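BugD (PDB 2F5X) is a periplasmic solute receptor of Bordetella pertussis that binds aspartic acid in the cleft of a periplasmic-binding-protein fold, probably to serve its uptake. Local coordinates at residues Met241-Pro244 against Lys245-Lys249; Glu270-Gln274 against Leu275-Val279; Pro298-Ala301 against Glu302-Lys305. One frame throughout, in Å; residues are numbered along the deposited sequence.

Contact 1 (Met241-Pro244 against Lys245-Lys249); sequences MWAP and KGTPK
Thr247 grips the carbonyl oxygen of Pro244 twice, once through its side chain and once through its backbone. The hydroxyl OG1 of Thr247 donates to Pro244 O over 2.7 Å, and the donor is tilted 15° from the carbonyl plane. The amide N of Thr247 reaches the same Pro244 O at 3.2 Å. This second bond closes a type II beta turn from Pro244 to Thr247. The first torsion of Thr247 (chi1 -64°) sets OG1 beside its own backbone N, and this brings both donors to one acceptor. Gly246 takes the third place of the turn with a positive phi of 92°, a conformation that suits glycine.

The remaining contacts are van der Waals. Thr247 OG1 also lies 3.4 Å from Pro244 CD. Ala243 CB points toward the turn and sits 3.5 Å from Thr247 OG1. The methyl CG2 of Thr247 comes to 4.0 Å from Ala243 CB.

The turn leads from strand 236-244 to helix 249-263, and Pro248 is the N-cap residue of that helix. Gly246 N is hydrogen-bonded to Glu103 OE2. Backbone bonds of Ala243 to Glu103 and of Trp242 to Leu78 hold the strand between strands 102-117 and 76-81, while Trp242 packs on helix 286-306.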
HETATM    1  N   MSE A 241     -10.609   3.688   3.748  1.00  9.53           N
HETATM    2  CA  MSE A 241     -11.754   3.599   2.865  1.00 10.16           C
HETATM    3  C   MSE A 241     -12.429   4.966   2.852  1.00  9.98           C
HETATM    4  O   MSE A 241     -12.623   5.559   3.905  1.00  9.70           O
HETATM    5  CB  MSE A 241     -12.727   2.519   3.351  1.00 10.65           C
HETATM    6  CG  MSE A 241     -13.989   2.420   2.519  1.00 13.55           C
HETATM    7 SE   MSE A 241     -15.112   1.002   3.176  1.00 22.78          SE
HETATM    8  CE  MSE A 241     -14.065  -0.417   2.671  1.00 19.81           C
ATOM      9  N   TRP A 242     -12.751   5.459   1.656  1.00  9.42           N
ATOM     10  CA  TRP A 242     -13.360   6.778   1.481  1.00  9.61           C
ATOM     11  C   TRP A 242     -14.552   6.712   0.528  1.00  9.73           C
ATOM     12  O   TRP A 242     -14.603   5.852  -0.360  1.00  9.99           O
ATOM     13  CB  TRP A 242     -12.356   7.732   0.833  1.00  9.02           C
ATOM     14  CG  TRP A 242     -11.138   8.167   1.624  1.00  9.25           C
ATOM     15  CD1 TRP A 242     -10.991   9.341   2.323  1.00  9.30           C
ATOM     16  CD2 TRP A 242      -9.867   7.510   1.686  1.00  8.82           C
ATOM     17  NE1 TRP A 242      -9.721   9.435   2.839  1.00  9.65           N
ATOM     18  CE2 TRP A 242      -9.004   8.329   2.462  1.00  9.42           C
ATOM     19  CE3 TRP A 242      -9.365   6.301   1.176  1.00  9.33           C
ATOM     20  CZ2 TRP A 242      -7.677   7.977   2.743  1.00  8.99           C
ATOM     21  CZ3 TRP A 242      -8.036   5.958   1.447  1.00  8.97           C
ATOM     22  CH2 TRP A 242      -7.215   6.788   2.235  1.00  9.80           C
ATOM     23  N   ALA A 243     -15.480   7.655   0.684  1.00  9.81           N
ATOM     24  CA  ALA A 243     -16.546   7.902  -0.290  1.00  9.61           C
ATOM     25  C   ALA A 243     -16.328   9.300  -0.885  1.00  9.40           C
ATOM     26  O   ALA A 243     -15.623  10.108  -0.282  1.00  9.42           O
ATOM     27  CB  ALA A 243     -17.924   7.818   0.394  1.00  9.31           C
ATOM     28  N   PRO A 244     -16.919   9.627  -2.037  1.00  9.63           N
ATOM     29  CA  PRO A 244     -16.747  10.979  -2.594  1.00  9.79           C
ATOM     30  C   PRO A 244     -17.343  12.052  -1.691  1.00  9.87           C
ATOM     31  O   PRO A 244     -18.318  11.776  -0.984  1.00 10.51           O
ATOM     32  CB  PRO A 244     -17.535  10.927  -3.911  1.00 10.01           C
ATOM     33  CG  PRO A 244     -17.621   9.460  -4.239  1.00  9.82           C
ATOM     34  CD  PRO A 244     -17.752   8.773  -2.907  1.00 10.08           C
ATOM     35  N   LYS A 245     -16.764  13.251  -1.714  1.00  9.58           N
ATOM     36  CA  LYS A 245     -17.349  14.398  -1.010  1.00  9.70           C
ATOM     37  C   LYS A 245     -18.832  14.533  -1.323  1.00 10.11           C
ATOM     38  O   LYS A 245     -19.242  14.430  -2.480  1.00 10.70           O
ATOM     39  CB  LYS A 245     -16.638  15.702  -1.398  1.00  9.18           C
ATOM     40  CG  LYS A 245     -17.201  16.932  -0.677  1.00  9.68           C
ATOM     41  CD  LYS A 245     -16.500  18.201  -1.141  1.00  9.72           C
ATOM     42  CE  LYS A 245     -17.273  19.444  -0.700  1.00 10.00           C
ATOM     43  NZ  LYS A 245     -17.414  19.567   0.786  1.00 10.03           N
ATOM     44  N   GLY A 246     -19.627  14.763  -0.281  1.00 10.28           N
ATOM     45  CA  GLY A 246     -21.049  15.008  -0.440  1.00 10.77           C
ATOM     46  C   GLY A 246     -21.896  13.755  -0.351  1.00 11.17           C
ATOM     47  O   GLY A 246     -23.114  13.833  -0.460  1.00 12.01           O
ATOM     48  N   THR A 247     -21.265  12.598  -0.165  1.00 11.15           N
ATOM     49  CA  THR A 247     -22.015  11.359   0.085  1.00 11.47           C
ATOM     50  C   THR A 247     -22.874  11.565   1.341  1.00 11.83           C
ATOM     51  O   THR A 247     -22.366  12.037   2.358  1.00 12.29           O
ATOM     52  CB  THR A 247     -21.040  10.171   0.251  1.00 11.38           C
ATOM     53  OG1 THR A 247     -20.326   9.949  -0.981  1.00 11.21           O
ATOM     54  CG2 THR A 247     -21.800   8.861   0.469  1.00 12.36           C
ATOM     55  N   PRO A 248     -24.177  11.273   1.270  1.00 12.60           N
ATOM     56  CA  PRO A 248     -25.090  11.585   2.381  1.00 12.99           C
ATOM     57  C   PRO A 248     -24.657  10.968   3.707  1.00 13.22           C
ATOM     58  O   PRO A 248     -24.135   9.849   3.728  1.00 13.31           O
ATOM     59  CB  PRO A 248     -26.421  10.983   1.923  1.00 13.02           C
ATOM     60  CG  PRO A 248     -26.336  10.964   0.451  1.00 13.25           C
ATOM     61  CD  PRO A 248     -24.891  10.661   0.131  1.00 12.77           C
ATOM     62  N   LYS A 249     -24.879  11.689   4.802  1.00 13.78           N
ATOM     63  CA  LYS A 249     -24.478  11.199   6.118  1.00 14.79           C
ATOM     64  C   LYS A 249     -25.015   9.781   6.447  1.00 14.30           C
ATOM     65  O   LYS A 249     -24.248   8.960   6.942  1.00 14.34           O
ATOM     66  CB  LYS A 249     -24.823  12.213   7.224  1.00 15.43           C
ATOM     67  CG  LYS A 249     -24.706  11.672   8.653  1.00 17.98           C
ATOM     68  CD  LYS A 249     -23.251  11.568   9.111  1.00 23.20           C
ATOM     69  CE  LYS A 249     -23.150  11.482  10.637  1.00 26.20           C
ATOM     70  NZ  LYS A 249     -22.271  12.544  11.206  1.00 28.35           N
TER

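Contact 2 (Glu270-Gln274 against Leu275-Val279); sequences ERMKQ and LGAEV
Leu275 and Arg271 meet through the torsions of both side chains. Arg271 CG stands opposite the backbone N (chi1 -177°), and a bend at chi2 of 65° swings the guanidinium over Leu275. Leu275 CG lies beside its own backbone N (chi1 -66°). The methyl CD1 of Leu275 lies 3.7 Å above one guanidinium face, off toward its rim. Leu275 CD2 is 3.9 Å from Arg271 NH1, so both methyls bear on the flat group. Leu275 CG also comes close to the carbonyl of Arg271.

The backbone here is a Schellman motif that ends helix 266-274. Gly276 leaves helical angles with positive phi, which glycine adopts readily. Its N donates to Lys273 O at 3.1 Å, from well above the carbonyl plane. Ala277 N donates to Met272 O at 2.9 Å, also from above the plane. Leu275 N keeps a helical bond to Arg271 O, with a second, weak one to Met272 O.

Selenomethionine Met272 packs against the chain beyond the turn. Its CB touches Val279 CG2 at 3.7 Å, and the two side chains meet at about a right angle. Ala277 CB lies 4.0 Å from Met272 SE. Strand 278-279 then joins strand 102-117 through a backbone bond of Glu278 to Asp110. Leu275 packs on Thr194 and Gln198 of helix 193-201, and its carbonyl oxygen accepts a hydrogen bond from Thr193 OG1. Met272 also touches Val34 and Ser37 of helix 30-46.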
ATOM      1  N   GLU A 270      -8.136 -13.656   9.907  1.00 13.49           N
ATOM      2  CA  GLU A 270      -7.227 -14.785   9.698  1.00 14.39           C
ATOM      3  C   GLU A 270      -6.382 -14.586   8.445  1.00 13.96           C
ATOM      4  O   GLU A 270      -5.162 -14.791   8.474  1.00 13.52           O
ATOM      5  CB  GLU A 270      -7.982 -16.115   9.613  1.00 15.31           C
ATOM      6  CG  GLU A 270      -7.084 -17.351   9.514  1.00 20.48           C
ATOM      7  CD  GLU A 270      -5.936 -17.374  10.525  1.00 25.83           C
ATOM      8  OE1 GLU A 270      -6.148 -17.032  11.714  1.00 29.03           O
ATOM      9  OE2 GLU A 270      -4.807 -17.740  10.123  1.00 29.74           O
ATOM     10  N   ARG A 271      -7.031 -14.183   7.355  1.00 13.96           N
ATOM     11  CA  ARG A 271      -6.315 -13.946   6.100  1.00 13.91           C
ATOM     12  C   ARG A 271      -5.308 -12.816   6.260  1.00 13.37           C
ATOM     13  O   ARG A 271      -4.169 -12.932   5.808  1.00 12.86           O
ATOM     14  CB  ARG A 271      -7.266 -13.675   4.926  1.00 14.39           C
ATOM     15  CG  ARG A 271      -6.536 -13.495   3.570  1.00 17.55           C
ATOM     16  CD  ARG A 271      -5.813 -14.747   3.073  1.00 25.03           C
ATOM     17  NE  ARG A 271      -5.227 -14.568   1.742  1.00 29.27           N
ATOM     18  CZ  ARG A 271      -4.124 -15.189   1.307  1.00 31.27           C
ATOM     19  NH1 ARG A 271      -3.465 -16.036   2.089  1.00 32.52           N
ATOM     20  NH2 ARG A 271      -3.673 -14.956   0.081  1.00 33.57           N
HETATM   21  N   MSE A 272      -5.721 -11.732   6.919  1.00 12.39           N
HETATM   22  CA  MSE A 272      -4.806 -10.617   7.171  1.00 12.36           C
HETATM   23  C   MSE A 272      -3.617 -11.038   8.033  1.00 12.68           C
HETATM   24  O   MSE A 272      -2.464 -10.700   7.723  1.00 13.05           O
HETATM   25  CB  MSE A 272      -5.537  -9.420   7.802  1.00 11.95           C
HETATM   26  CG  MSE A 272      -6.545  -8.737   6.856  1.00 12.16           C
HETATM   27 SE   MSE A 272      -5.828  -8.151   5.111  1.00 13.77          SE
HETATM   28  CE  MSE A 272      -6.482  -9.658   3.986  1.00 15.40           C
ATOM     29  N   LYS A 273      -3.891 -11.809   9.085  1.00 12.69           N
ATOM     30  CA  LYS A 273      -2.835 -12.293   9.977  1.00 13.53           C
ATOM     31  C   LYS A 273      -1.800 -13.130   9.213  1.00 13.55           C
ATOM     32  O   LYS A 273      -0.593 -12.926   9.355  1.00 13.25           O
ATOM     33  CB  LYS A 273      -3.447 -13.094  11.135  1.00 13.92           C
ATOM     34  CG  LYS A 273      -2.432 -13.594  12.144  1.00 16.74           C
ATOM     35  CD  LYS A 273      -3.061 -14.586  13.128  1.00 21.34           C
ATOM     36  CE  LYS A 273      -2.043 -15.060  14.153  1.00 24.39           C
ATOM     37  NZ  LYS A 273      -1.038 -15.982  13.530  1.00 28.40           N
ATOM     38  N   GLN A 274      -2.282 -14.035   8.367  1.00 13.45           N
ATOM     39  CA  GLN A 274      -1.395 -14.876   7.562  1.00 14.58           C
ATOM     40  C   GLN A 274      -0.512 -14.036   6.644  1.00 13.93           C
ATOM     41  O   GLN A 274       0.649 -14.380   6.412  1.00 14.61           O
ATOM     42  CB  GLN A 274      -2.207 -15.857   6.729  1.00 14.92           C
ATOM     43  CG  GLN A 274      -2.877 -16.948   7.556  1.00 19.66           C
ATOM     44  CD  GLN A 274      -3.805 -17.818   6.733  1.00 24.52           C
ATOM     45  OE1 GLN A 274      -4.414 -17.344   5.771  1.00 27.93           O
ATOM     46  NE2 GLN A 274      -3.924 -19.091   7.110  1.00 27.26           N
ATOM     47  N   LEU A 275      -1.067 -12.932   6.151  1.00 13.12           N
ATOM     48  CA  LEU A 275      -0.366 -12.036   5.233  1.00 12.73           C
ATOM     49  C   LEU A 275       0.407 -10.921   5.928  1.00 12.56           C
ATOM     50  O   LEU A 275       0.971 -10.054   5.263  1.00 12.34           O
ATOM     51  CB  LEU A 275      -1.342 -11.436   4.215  1.00 12.83           C
ATOM     52  CG  LEU A 275      -1.980 -12.403   3.212  1.00 13.66           C
ATOM     53  CD1 LEU A 275      -2.988 -11.628   2.381  1.00 15.44           C
ATOM     54  CD2 LEU A 275      -0.932 -13.083   2.324  1.00 15.13           C
ATOM     55  N   GLY A 276       0.421 -10.940   7.260  1.00 12.16           N
ATOM     56  CA  GLY A 276       1.241 -10.022   8.035  1.00 12.38           C
ATOM     57  C   GLY A 276       0.639  -8.646   8.249  1.00 12.82           C
ATOM     58  O   GLY A 276       1.309  -7.744   8.775  1.00 12.75           O
ATOM     59  N   ALA A 277      -0.625  -8.489   7.860  1.00 12.44           N
ATOM     60  CA  ALA A 277      -1.326  -7.221   8.020  1.00 12.77           C
ATOM     61  C   ALA A 277      -1.946  -7.093   9.402  1.00 13.15           C
ATOM     62  O   ALA A 277      -2.563  -8.037   9.908  1.00 14.12           O
ATOM     63  CB  ALA A 277      -2.396  -7.055   6.945  1.00 12.49           C
ATOM     64  N   GLU A 278      -1.765  -5.928  10.016  1.00 12.73           N
ATOM     65  CA  GLU A 278      -2.446  -5.602  11.263  1.00 13.37           C
ATOM     66  C   GLU A 278      -3.810  -5.024  10.915  1.00 12.42           C
ATOM     67  O   GLU A 278      -3.894  -4.093  10.118  1.00 12.58           O
ATOM     68  CB  GLU A 278      -1.647  -4.555  12.047  1.00 13.91           C
ATOM     69  CG  GLU A 278      -2.402  -4.022  13.264  1.00 18.69           C
ATOM     70  CD  GLU A 278      -1.721  -2.851  13.952  1.00 23.53           C
ATOM     71  OE1 GLU A 278      -2.010  -2.649  15.155  1.00 27.37           O
ATOM     72  OE2 GLU A 278      -0.929  -2.123  13.303  1.00 26.69           O
ATOM     73  N   VAL A 279      -4.871  -5.564  11.510  1.00 12.24           N
ATOM     74  CA  VAL A 279      -6.214  -5.050  11.262  1.00 11.63           C
ATOM     75  C   VAL A 279      -6.479  -3.913  12.243  1.00 11.77           C
ATOM     76  O   VAL A 279      -6.273  -4.069  13.451  1.00 11.54           O
ATOM     77  CB  VAL A 279      -7.299  -6.158  11.389  1.00 11.60           C
ATOM     78  CG1 VAL A 279      -8.690  -5.591  11.093  1.00 11.34           C
ATOM     79  CG2 VAL A 279      -6.998  -7.317  10.443  1.00 11.92           C
TER

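Contact 3 (Pro298-Ala301 against Glu302-Lys305); sequences PQWA and ELFK
The backbone of Trp300 and Phe304 is joined by a helical bond, Phe304 N to Trp300 O at 2.9 Å, the donor lying nearly along the C=O axis. The same i to i+4 pattern links Glu302 to Pro298, Leu303 to Gln299 and Lys305 to Ala301. Glu302 N makes a further weak bond to Gln299 O. The helix is kinked at Pro298, whose ring nitrogen makes no bond to the preceding turn.

The main side-chain contact joins Trp300 and Leu303, which run side by side and point the same way. Leu303 CD1 meets the indole at its edge, in the ring plane, 3.7 Å from Trp300 CZ3. Leu303 CG is placed opposite its backbone N (chi1 -174°), which carries the methyl toward the benzene part of the indole. Over one face of the indole lies the amide of Gln299, with NE2 3.3 Å above the plane and toward the rim.

Phe304 is folded back along the helix by a chi1 of -67°. Its CD2 comes to 3.1 Å from Trp300 O, and its CE2 lies 4.0 Å from Trp300 CB. Leu303 CD2 stands 3.9 Å above one face of the phenyl ring, near its rim.

The polar ends find partners in the same helix: Trp300 NE1 bonds Gln296 OE1, Gln299 OE1 bonds Gln295 NE2, and Glu302 OE2 forms a salt bridge with Lys306 NZ. Trp300 and Phe304 both pack on Leu153 of helix 150-162 and on Thr86 of helix 83-86. Leu303 rests on Met157 of helix 150-162.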
ATOM      1  N   PRO A 298       1.936  15.951   5.756  1.00 12.11           N
ATOM      2  CA  PRO A 298       3.132  16.738   6.096  1.00 12.59           C
ATOM      3  C   PRO A 298       4.346  15.865   6.431  1.00 12.63           C
ATOM      4  O   PRO A 298       5.480  16.269   6.131  1.00 13.34           O
ATOM      5  CB  PRO A 298       2.697  17.562   7.317  1.00 12.89           C
ATOM      6  CG  PRO A 298       1.208  17.485   7.342  1.00 13.70           C
ATOM      7  CD  PRO A 298       0.836  16.187   6.712  1.00 12.15           C
ATOM      8  N   GLN A 299       4.128  14.685   7.016  1.00 12.34           N
ATOM      9  CA  GLN A 299       5.267  13.821   7.336  1.00 12.61           C
ATOM     10  C   GLN A 299       6.017  13.404   6.070  1.00 12.52           C
ATOM     11  O   GLN A 299       7.238  13.577   5.969  1.00 12.34           O
ATOM     12  CB  GLN A 299       4.836  12.589   8.120  1.00 13.11           C
ATOM     13  CG  GLN A 299       5.991  11.654   8.458  1.00 13.83           C
ATOM     14  CD  GLN A 299       5.524  10.359   9.076  1.00 16.18           C
ATOM     15  OE1 GLN A 299       4.938  10.362  10.152  1.00 18.16           O
ATOM     16  NE2 GLN A 299       5.788   9.248   8.403  1.00 18.77           N
ATOM     17  N   TRP A 300       5.293  12.863   5.097  1.00 12.21           N
ATOM     18  CA  TRP A 300       5.943  12.465   3.851  1.00 12.67           C
ATOM     19  C   TRP A 300       6.448  13.657   3.041  1.00 13.03           C
ATOM     20  O   TRP A 300       7.457  13.549   2.348  1.00 13.16           O
ATOM     21  CB  TRP A 300       5.038  11.551   3.024  1.00 12.34           C
ATOM     22  CG  TRP A 300       4.600  10.333   3.793  1.00 13.90           C
ATOM     23  CD1 TRP A 300       3.302   9.938   4.048  1.00 14.05           C
ATOM     24  CD2 TRP A 300       5.442   9.349   4.414  1.00 13.84           C
ATOM     25  NE1 TRP A 300       3.302   8.778   4.785  1.00 13.89           N
ATOM     26  CE2 TRP A 300       4.596   8.391   5.019  1.00 13.68           C
ATOM     27  CE3 TRP A 300       6.836   9.180   4.526  1.00 14.89           C
ATOM     28  CZ2 TRP A 300       5.090   7.281   5.721  1.00 14.31           C
ATOM     29  CZ3 TRP A 300       7.327   8.069   5.227  1.00 15.10           C
ATOM     30  CH2 TRP A 300       6.449   7.139   5.814  1.00 13.79           C
ATOM     31  N   ALA A 301       5.777  14.805   3.164  1.00 13.04           N
ATOM     32  CA  ALA A 301       6.228  16.018   2.487  1.00 13.67           C
ATOM     33  C   ALA A 301       7.653  16.360   2.907  1.00 14.19           C
ATOM     34  O   ALA A 301       8.502  16.691   2.060  1.00 14.28           O
ATOM     35  CB  ALA A 301       5.285  17.181   2.778  1.00 13.54           C
ATOM     36  N   GLU A 302       7.910  16.270   4.215  1.00 14.86           N
ATOM     37  CA  GLU A 302       9.231  16.574   4.761  1.00 15.88           C
ATOM     38  C   GLU A 302      10.270  15.550   4.314  1.00 15.57           C
ATOM     39  O   GLU A 302      11.381  15.924   3.970  1.00 15.97           O
ATOM     40  CB  GLU A 302       9.188  16.705   6.290  1.00 16.26           C
ATOM     41  CG  GLU A 302      10.520  17.101   6.936  1.00 20.05           C
ATOM     42  CD  GLU A 302      11.007  18.500   6.569  1.00 25.01           C
ATOM     43  OE1 GLU A 302      10.200  19.356   6.136  1.00 27.72           O
ATOM     44  OE2 GLU A 302      12.223  18.755   6.726  1.00 29.24           O
ATOM     45  N   LEU A 303       9.894  14.272   4.302  1.00 15.31           N
ATOM     46  CA  LEU A 303      10.772  13.208   3.811  1.00 15.40           C
ATOM     47  C   LEU A 303      11.221  13.464   2.370  1.00 15.43           C
ATOM     48  O   LEU A 303      12.414  13.393   2.069  1.00 15.48           O
ATOM     49  CB  LEU A 303      10.099  11.835   3.929  1.00 15.40           C
ATOM     50  CG  LEU A 303      10.974  10.617   3.577  1.00 16.47           C
ATOM     51  CD1 LEU A 303      10.698   9.455   4.520  1.00 17.65           C
ATOM     52  CD2 LEU A 303      10.787  10.174   2.124  1.00 16.63           C
ATOM     53  N   PHE A 304      10.269  13.769   1.489  1.00 15.16           N
ATOM     54  CA  PHE A 304      10.599  14.019   0.087  1.00 15.41           C
ATOM     55  C   PHE A 304      11.411  15.295  -0.098  1.00 15.71           C
ATOM     56  O   PHE A 304      12.337  15.328  -0.911  1.00 15.62           O
ATOM     57  CB  PHE A 304       9.350  14.020  -0.791  1.00 14.91           C
ATOM     58  CG  PHE A 304       8.683  12.675  -0.892  1.00 15.22           C
ATOM     59  CD1 PHE A 304       9.384  11.561  -1.357  1.00 15.50           C
ATOM     60  CD2 PHE A 304       7.355  12.521  -0.525  1.00 15.18           C
ATOM     61  CE1 PHE A 304       8.768  10.320  -1.448  1.00 16.39           C
ATOM     62  CE2 PHE A 304       6.735  11.291  -0.613  1.00 15.61           C
ATOM     63  CZ  PHE A 304       7.434  10.191  -1.076  1.00 16.37           C
ATOM     64  N   LYS A 305      11.071  16.337   0.660  1.00 16.04           N
ATOM     65  CA  LYS A 305      11.843  17.583   0.635  1.00 17.61           C
ATOM     66  C   LYS A 305      13.317  17.328   0.964  1.00 17.94           C
ATOM     67  O   LYS A 305      14.214  17.816   0.265  1.00 18.25           O
ATOM     68  CB  LYS A 305      11.245  18.609   1.607  1.00 17.35           C
ATOM     69  CG  LYS A 305      12.030  19.932   1.693  1.00 19.82           C
ATOM     70  CD  LYS A 305      11.148  21.065   2.204  1.00 24.14           C
ATOM     71  CE  LYS A 305      11.954  22.322   2.490  1.00 26.85           C
ATOM     72  NZ  LYS A 305      11.815  22.751   3.916  1.00 29.38           N
TER

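How the contacts relate
All three contacts are local and lie in series along the chain, with no touch between them. Contacts 1 and 2 both reach the same sheet through strand 102-117. Contact 3 stays within one helix. In contact 1, Ala243, Pro244 and Thr247 are buried, while Lys245 and Gly246 are exposed. Met272, Leu275 and Ala277 in contact 2 and Trp300 and Phe304 in contact 3 are buried, while Lys273, Glu302 and Lys305 are exposed. Contacts 2 and 3 lie on opposite sides of the chain's centre, about 28 Å apart between centres. Polar bonds to one carbonyl dominate at the strand's end, backbone capping with apolar packing at the helix's end, and helical bonds with apolar packing inside contact 3.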